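Local coordinates for NAD(P)H-flavin oxidoreductase (Staphylococcus epidermidis ATCC 12228, PDB 3GBH) that probably transfers electrons from NADH or NADPH through a bound flavin mononucleotide, as a dimeric enzyme of the nitroreductase family, at the interface of chains A and B. Coordinates in Å, arbitrary orientation; residue numbers count along the deposited sequence, not the author numbering. Chains: chain A/B, NAD(P)H-flavin oxidoreductase.

Contact 1: the interface of chains A and B. Residues chain A 43-46, 50, 52; chain B 201-204.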
# COMPACT_ATOMS: atom_id res chain seq x y z
N THR A 43 7.73 13.53 -11.12
CA THR A 43 8.94 13.92 -11.87
C THR A 43 9.06 13.26 -13.26
O THR A 43 9.98 13.56 -14.01
CB THR A 43 10.20 13.74 -11.04
OG1 THR A 43 10.33 12.37 -10.63
CG2 THR A 43 10.16 14.63 -9.78
N LYS A 44 8.09 12.41 -13.62
CA LYS A 44 7.95 11.97 -15.00
C LYS A 44 7.43 13.09 -15.91
O LYS A 44 7.35 12.92 -17.14
CB LYS A 44 7.04 10.72 -15.07
CG LYS A 44 7.66 9.49 -14.46
CD LYS A 44 6.74 8.28 -14.45
CE LYS A 44 6.34 7.77 -15.84
NZ LYS A 44 7.53 7.52 -16.69
N ALA A 45 7.08 14.22 -15.33
CA ALA A 45 6.70 15.41 -16.09
C ALA A 45 7.78 15.84 -17.07
O ALA A 45 8.98 15.57 -16.87
CB ALA A 45 6.39 16.57 -15.14
N PRO A 46 7.36 16.52 -18.14
CA PRO A 46 8.31 17.03 -19.12
C PRO A 46 8.96 18.31 -18.61
O PRO A 46 8.40 18.99 -17.74
CB PRO A 46 7.43 17.32 -20.34
CG PRO A 46 6.09 17.70 -19.71
CD PRO A 46 5.97 16.87 -18.47
N ASN A 50 14.74 18.35 -21.09
CA ASN A 50 14.81 17.32 -20.05
C ASN A 50 15.76 17.65 -18.91
O ASN A 50 16.32 16.75 -18.28
CB ASN A 50 15.16 15.96 -20.66
CG ASN A 50 14.80 14.78 -19.75
OD1 ASN A 50 13.82 14.83 -19.02
ND2 ASN A 50 15.60 13.71 -19.81
N GLN A 52 15.08 19.15 -16.01
CA GLN A 52 14.52 18.77 -14.71
C GLN A 52 15.00 19.68 -13.58
O GLN A 52 15.62 19.22 -12.61
CB GLN A 52 14.89 17.31 -14.39
CG GLN A 52 14.31 16.30 -15.34
CD GLN A 52 15.06 14.99 -15.31
OE1 GLN A 52 14.95 14.23 -14.34
NE2 GLN A 52 15.83 14.71 -16.39
N SER B 201 12.74 8.65 -22.32
CA SER B 201 13.72 9.58 -21.75
C SER B 201 13.97 9.23 -20.30
O SER B 201 13.21 8.47 -19.72
CB SER B 201 13.23 11.00 -21.88
OG SER B 201 11.94 11.15 -21.35
N VAL B 202 15.08 9.72 -19.74
CA VAL B 202 15.45 9.36 -18.38
C VAL B 202 15.06 10.47 -17.42
O VAL B 202 14.84 11.64 -17.82
CB VAL B 202 16.98 9.08 -18.18
CG1 VAL B 202 17.38 7.78 -18.89
CG2 VAL B 202 17.83 10.32 -18.58
N ARG B 203 14.95 10.09 -16.15
CA ARG B 203 14.76 11.06 -15.08
C ARG B 203 15.83 10.84 -14.01
O ARG B 203 16.32 9.72 -13.84
CB ARG B 203 13.36 10.96 -14.49
CG ARG B 203 12.25 11.32 -15.45
CD ARG B 203 12.28 12.80 -15.86
NE ARG B 203 11.14 13.16 -16.68
CZ ARG B 203 11.03 12.88 -17.98
NH1 ARG B 203 12.00 12.23 -18.62
NH2 ARG B 203 9.96 13.23 -18.65
N LEU B 204 16.18 11.93 -13.33
CA LEU B 204 17.12 11.92 -12.21
C LEU B 204 16.61 10.98 -11.11
O LEU B 204 15.40 10.85 -10.94
CB LEU B 204 17.20 13.34 -11.61
CG LEU B 204 18.02 14.45 -12.29
CD1 LEU B 204 17.71 15.82 -11.68
CD2 LEU B 204 19.52 14.18 -12.22
O HOH W 1 13.28 12.46 -10.53
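The carbonyl oxygen of B:Val202 takes two N-H groups, one from each chain: the side-chain amide ND2 of A:Asn50 at 3.0 Å, nearly straight and with the oxygen in the amide plane, and NH1 of B:Arg203 in its own chain. NH1 of B:Arg203 also donates to the hydroxyl OG of B:Ser201, 2.9 Å away and in the guanidinium plane, and these two bonds help to fix the rotation of the guanidinium. B:Arg203 bends at chi2 (-66°), which turns its tip toward the backbone carbonyls of A:Thr43, A:Lys44 and A:Ala45. NH2 of B:Arg203 reaches A:Ala45 O at 3.1 Å from above the carbonyl plane, while the bonds from NE to A:Thr43 O and from NH2 to A:Lys44 O are weak. Over one face of the guanidinium, toward its rim, sits OD1 of A:Asn50, with no hydrogen bond to NH1. A:Pro46 and A:Asn50 of one chain and B:Ser201 and B:Arg203 of the other belong to the FMN pocket, which suggests that the flavin site adjoins the subunit interface. A:Gln52 lies across the arginine, its CD 3.6 Å from CD of B:Arg203. NE2 of A:Gln52 holds A:Asn50 O at 2.8 Å, and its OE1 accepts the backbone N-H of B:Leu204 on a lone pair, in the carbonyl plane, at 2.8 Å.

Contact 2: the interface of chains A and B. Residues chain A 32, 35-36, 58-60; chain B 212-213.
The guanidinium of A:Arg32 lies flat over one face of the B:Phe212 ring, the two planes only 5° apart. NE of A:Arg32 sits above the centre of the B:Phe212 ring, 3.6 Å from the centroid, in a cation-pi stack, and the two side chains run past each other in opposite directions. CG of A:Arg32 is anti to the backbone N (chi1 -161°), which brings it and CD over CZ and CE2 at the far end of the ring, and the bend at chi3 lays the guanidinium over CG and CD2 of B:Phe212. Within chain A, NH2 of A:Arg32 meets the amide oxygen OE1 of A:Gln60 at 2.7 Å, a strongly bent bond that may help to hold the guanidinium over the ring. The A:Gln60 amide is turned 42° from the ring and brings NE2 to 3.6 Å from CD1 of B:Phe212. A:Val58 points the same way as the phenylalanine and packs alongside it, its CG1 3.7 Å from CD1 of B:Phe212. CG of selenomethionine A:Met35 approaches CE1, and the carboxylate oxygen OD1 of A:Asp36 comes within 3.5 Å of CZ of B:Phe212. Beside the ring the backbones pair in parallel: B:Leu213 N donates to A:Val58 O at 2.9 Å, and A:Gln60 N to B:Leu213 O at 3.0 Å. The site fastens the C-terminal end of one subunit to strand 54-59 and helix 32-42 of the other.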
# COMPACT_ATOMS: atom_id res chain seq x y z
N ARG A 32 7.13 7.52 4.21
CA ARG A 32 8.14 7.99 3.28
C ARG A 32 8.13 7.25 1.96
O ARG A 32 8.27 7.86 0.92
CB ARG A 32 9.53 7.87 3.89
CG ARG A 32 10.54 8.74 3.20
CD ARG A 32 11.72 9.05 4.10
NE ARG A 32 11.36 9.97 5.18
CZ ARG A 32 12.23 10.61 5.95
NH1 ARG A 32 13.55 10.43 5.80
NH2 ARG A 32 11.79 11.42 6.90
N MSE A 35 5.46 8.82 -0.15
CA MSE A 35 5.83 10.15 -0.63
C MSE A 35 6.78 10.00 -1.80
O MSE A 35 6.66 10.68 -2.81
CB MSE A 35 6.49 10.96 0.51
CG MSE A 35 6.78 12.39 0.14
SE MSE A 35 5.20 13.43 -0.18
CE MSE A 35 4.73 13.78 1.66
N ASP A 36 7.73 9.09 -1.68
CA ASP A 36 8.72 8.89 -2.74
C ASP A 36 8.10 8.33 -4.01
O ASP A 36 8.47 8.73 -5.11
CB ASP A 36 9.83 7.97 -2.24
CG ASP A 36 10.85 8.69 -1.39
OD1 ASP A 36 10.73 9.93 -1.17
OD2 ASP A 36 11.76 8.00 -0.93
N VAL A 58 10.70 18.78 1.31
CA VAL A 58 9.54 18.14 1.94
C VAL A 58 9.55 18.50 3.44
O VAL A 58 10.23 17.87 4.24
CB VAL A 58 9.51 16.58 1.75
CG1 VAL A 58 8.20 16.00 2.31
CG2 VAL A 58 9.71 16.20 0.25
N VAL A 59 8.84 19.57 3.78
CA VAL A 59 8.85 20.09 5.17
C VAL A 59 7.84 19.36 6.02
O VAL A 59 6.64 19.59 5.92
CB VAL A 59 8.60 21.61 5.21
CG1 VAL A 59 8.59 22.07 6.63
CG2 VAL A 59 9.70 22.32 4.42
N GLN A 60 8.34 18.44 6.82
CA GLN A 60 7.49 17.57 7.63
C GLN A 60 7.74 17.67 9.13
O GLN A 60 6.81 17.49 9.90
CB GLN A 60 7.63 16.10 7.18
CG GLN A 60 9.08 15.61 7.20
CD GLN A 60 9.23 14.11 6.99
OE1 GLN A 60 10.20 13.50 7.47
NE2 GLN A 60 8.27 13.51 6.30
N PHE B 212 13.90 15.47 2.77
CA PHE B 212 12.98 15.62 3.88
C PHE B 212 13.58 16.54 4.93
O PHE B 212 14.69 16.34 5.33
CB PHE B 212 12.67 14.25 4.50
CG PHE B 212 11.93 13.35 3.57
CD1 PHE B 212 10.56 13.39 3.50
CD2 PHE B 212 12.61 12.48 2.73
CE1 PHE B 212 9.87 12.58 2.62
CE2 PHE B 212 11.92 11.66 1.86
CZ PHE B 212 10.55 11.71 1.79
N LEU B 213 12.82 17.53 5.38
CA LEU B 213 13.29 18.51 6.38
C LEU B 213 12.41 18.55 7.61
O LEU B 213 11.22 18.26 7.55
CB LEU B 213 13.33 19.90 5.73
CG LEU B 213 14.27 20.04 4.53
CD1 LEU B 213 14.15 21.43 3.94
CD2 LEU B 213 15.70 19.74 4.97
OXT LEU B 213 12.86 18.90 8.71

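Contact 3: the interface of chains A and B. Residues chain A 35-36, 39, 43, 56; chain B 206, 209-212.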
# COMPACT_ATOMS: atom_id res chain seq x y z
N MSE A 35 5.46 8.82 -0.15
CA MSE A 35 5.83 10.15 -0.63
C MSE A 35 6.78 10.00 -1.80
O MSE A 35 6.66 10.68 -2.81
CB MSE A 35 6.49 10.96 0.51
CG MSE A 35 6.78 12.39 0.14
SE MSE A 35 5.20 13.43 -0.18
CE MSE A 35 4.73 13.78 1.66
N ASP A 36 7.73 9.09 -1.68
CA ASP A 36 8.72 8.89 -2.74
C ASP A 36 8.10 8.33 -4.01
O ASP A 36 8.47 8.73 -5.11
CB ASP A 36 9.83 7.97 -2.24
CG ASP A 36 10.85 8.69 -1.39
OD1 ASP A 36 10.73 9.93 -1.17
OD2 ASP A 36 11.76 8.00 -0.93
N ILE A 39 6.43 11.37 -5.62
CA ILE A 39 7.45 12.25 -6.23
C ILE A 39 8.07 11.60 -7.48
O ILE A 39 8.29 12.27 -8.52
CB ILE A 39 8.52 12.67 -5.21
CG1 ILE A 39 7.90 13.57 -4.12
CG2 ILE A 39 9.64 13.41 -5.93
CD1 ILE A 39 8.79 13.82 -2.87
N THR A 43 7.73 13.53 -11.12
CA THR A 43 8.94 13.92 -11.87
C THR A 43 9.06 13.26 -13.26
O THR A 43 9.98 13.56 -14.01
CB THR A 43 10.20 13.74 -11.04
OG1 THR A 43 10.33 12.37 -10.63
CG2 THR A 43 10.16 14.63 -9.78
N ILE A 56 12.65 19.78 -4.41
CA ILE A 56 11.51 19.75 -3.51
C ILE A 56 12.01 19.61 -2.08
O ILE A 56 12.66 18.62 -1.75
CB ILE A 56 10.53 18.54 -3.80
CG1 ILE A 56 10.14 18.48 -5.27
CG2 ILE A 56 9.29 18.64 -2.93
CD1 ILE A 56 9.45 17.19 -5.62
N ILE B 206 15.43 10.20 -7.46
CA ILE B 206 14.69 11.19 -6.67
C ILE B 206 15.54 11.77 -5.54
O ILE B 206 15.29 12.90 -5.11
CB ILE B 206 13.30 10.69 -6.17
CG1 ILE B 206 13.43 9.47 -5.27
CG2 ILE B 206 12.36 10.46 -7.37
CD1 ILE B 206 12.21 9.26 -4.38
N VAL B 209 16.61 15.30 -6.23
CA VAL B 209 15.62 16.33 -6.44
C VAL B 209 14.74 16.60 -5.23
O VAL B 209 14.03 17.58 -5.23
CB VAL B 209 14.71 16.00 -7.64
CG1 VAL B 209 15.56 15.80 -8.92
CG2 VAL B 209 13.86 14.81 -7.39
N ARG B 210 14.73 15.74 -4.21
CA ARG B 210 13.89 15.99 -3.05
C ARG B 210 14.62 15.63 -1.79
O ARG B 210 15.44 14.72 -1.80
CB ARG B 210 12.58 15.18 -3.12
CG ARG B 210 12.72 13.65 -3.00
CD ARG B 210 12.54 13.15 -1.54
NE ARG B 210 12.76 11.71 -1.41
CZ ARG B 210 13.95 11.13 -1.31
NH1 ARG B 210 15.06 11.85 -1.33
NH2 ARG B 210 14.02 9.82 -1.17
N GLU B 211 14.33 16.34 -0.70
CA GLU B 211 14.82 15.94 0.59
C GLU B 211 13.82 16.22 1.69
O GLU B 211 13.01 17.12 1.57
CB GLU B 211 16.14 16.63 0.89
CG GLU B 211 16.02 18.08 1.21
CD GLU B 211 17.32 18.68 1.69
OE1 GLU B 211 18.09 18.00 2.36
OE2 GLU B 211 17.54 19.86 1.40
N PHE B 212 13.90 15.47 2.77
CA PHE B 212 12.98 15.62 3.88
C PHE B 212 13.58 16.54 4.93
O PHE B 212 14.69 16.34 5.33
CB PHE B 212 12.67 14.25 4.50
CG PHE B 212 11.93 13.35 3.57
CD1 PHE B 212 10.56 13.39 3.50
CD2 PHE B 212 12.61 12.48 2.73
CE1 PHE B 212 9.87 12.58 2.62
CE2 PHE B 212 11.92 11.66 1.86
CZ PHE B 212 10.55 11.71 1.79
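The carboxylate of A:Asp36 is gripped side-on by B:Arg210, in a two-nitrogen salt bridge between helix 32-42 and the C-terminal strand 210-212 of this nitroreductase-family dimer. NE of B:Arg210 meets OD1 of A:Asp36 at 2.7 Å and NH2 meets OD2 at 2.9 Å, both bonds almost straight. Each oxygen lies in the guanidinium plane, but the carboxylate is turned 36° from it, and both nitrogens approach from above the carboxylate plane, on the same side. Over that same face lies the CD1 methyl of B:Ile206, 3.3 Å from CG of A:Asp36. Farther out, B:Arg210 starts with CG between the backbone N and the carbonyl carbon (chi1 67°), and the chain bends at chi2 (94°), carrying the guanidinium toward the helix. The aliphatic part of the arginine crosses A:Ile39 at about a right angle, with CD1 of the isoleucine 3.9 Å from CG of B:Arg210. Within chain B the guanidinium lies between the ring of B:Phe212 and CG1 of B:Ile206, each near the rim. Parallel strand pairing sets the base of the arginine: A:Ile56 N donates to B:Val209 O at 2.7 Å, and B:Glu211 N to A:Ile56 O at 3.0 Å. Along the helix end, A:Thr43 OG1 donates to A:Ile39 O at 2.9 Å.

The three contacts follow the C-terminal tail of chain B across chain A. The C-alpha centres of contacts 2 and 3 are about 7 Å apart, and the two share A:Met35 and A:Asp36 of helix 32-42 and B:Phe212; strand 54-59 also takes part in both. Between C-alpha centres, contact 1 lies about 13 Å from contact 3, with A:Thr43 in common, and about 20 Å from contact 2. The tail therefore runs from residues of the FMN pocket at contact 1 to its end at contact 2. Two-fold symmetry repeats the path with the chains exchanged, consistent with the homodimer usual in the nitroreductase family.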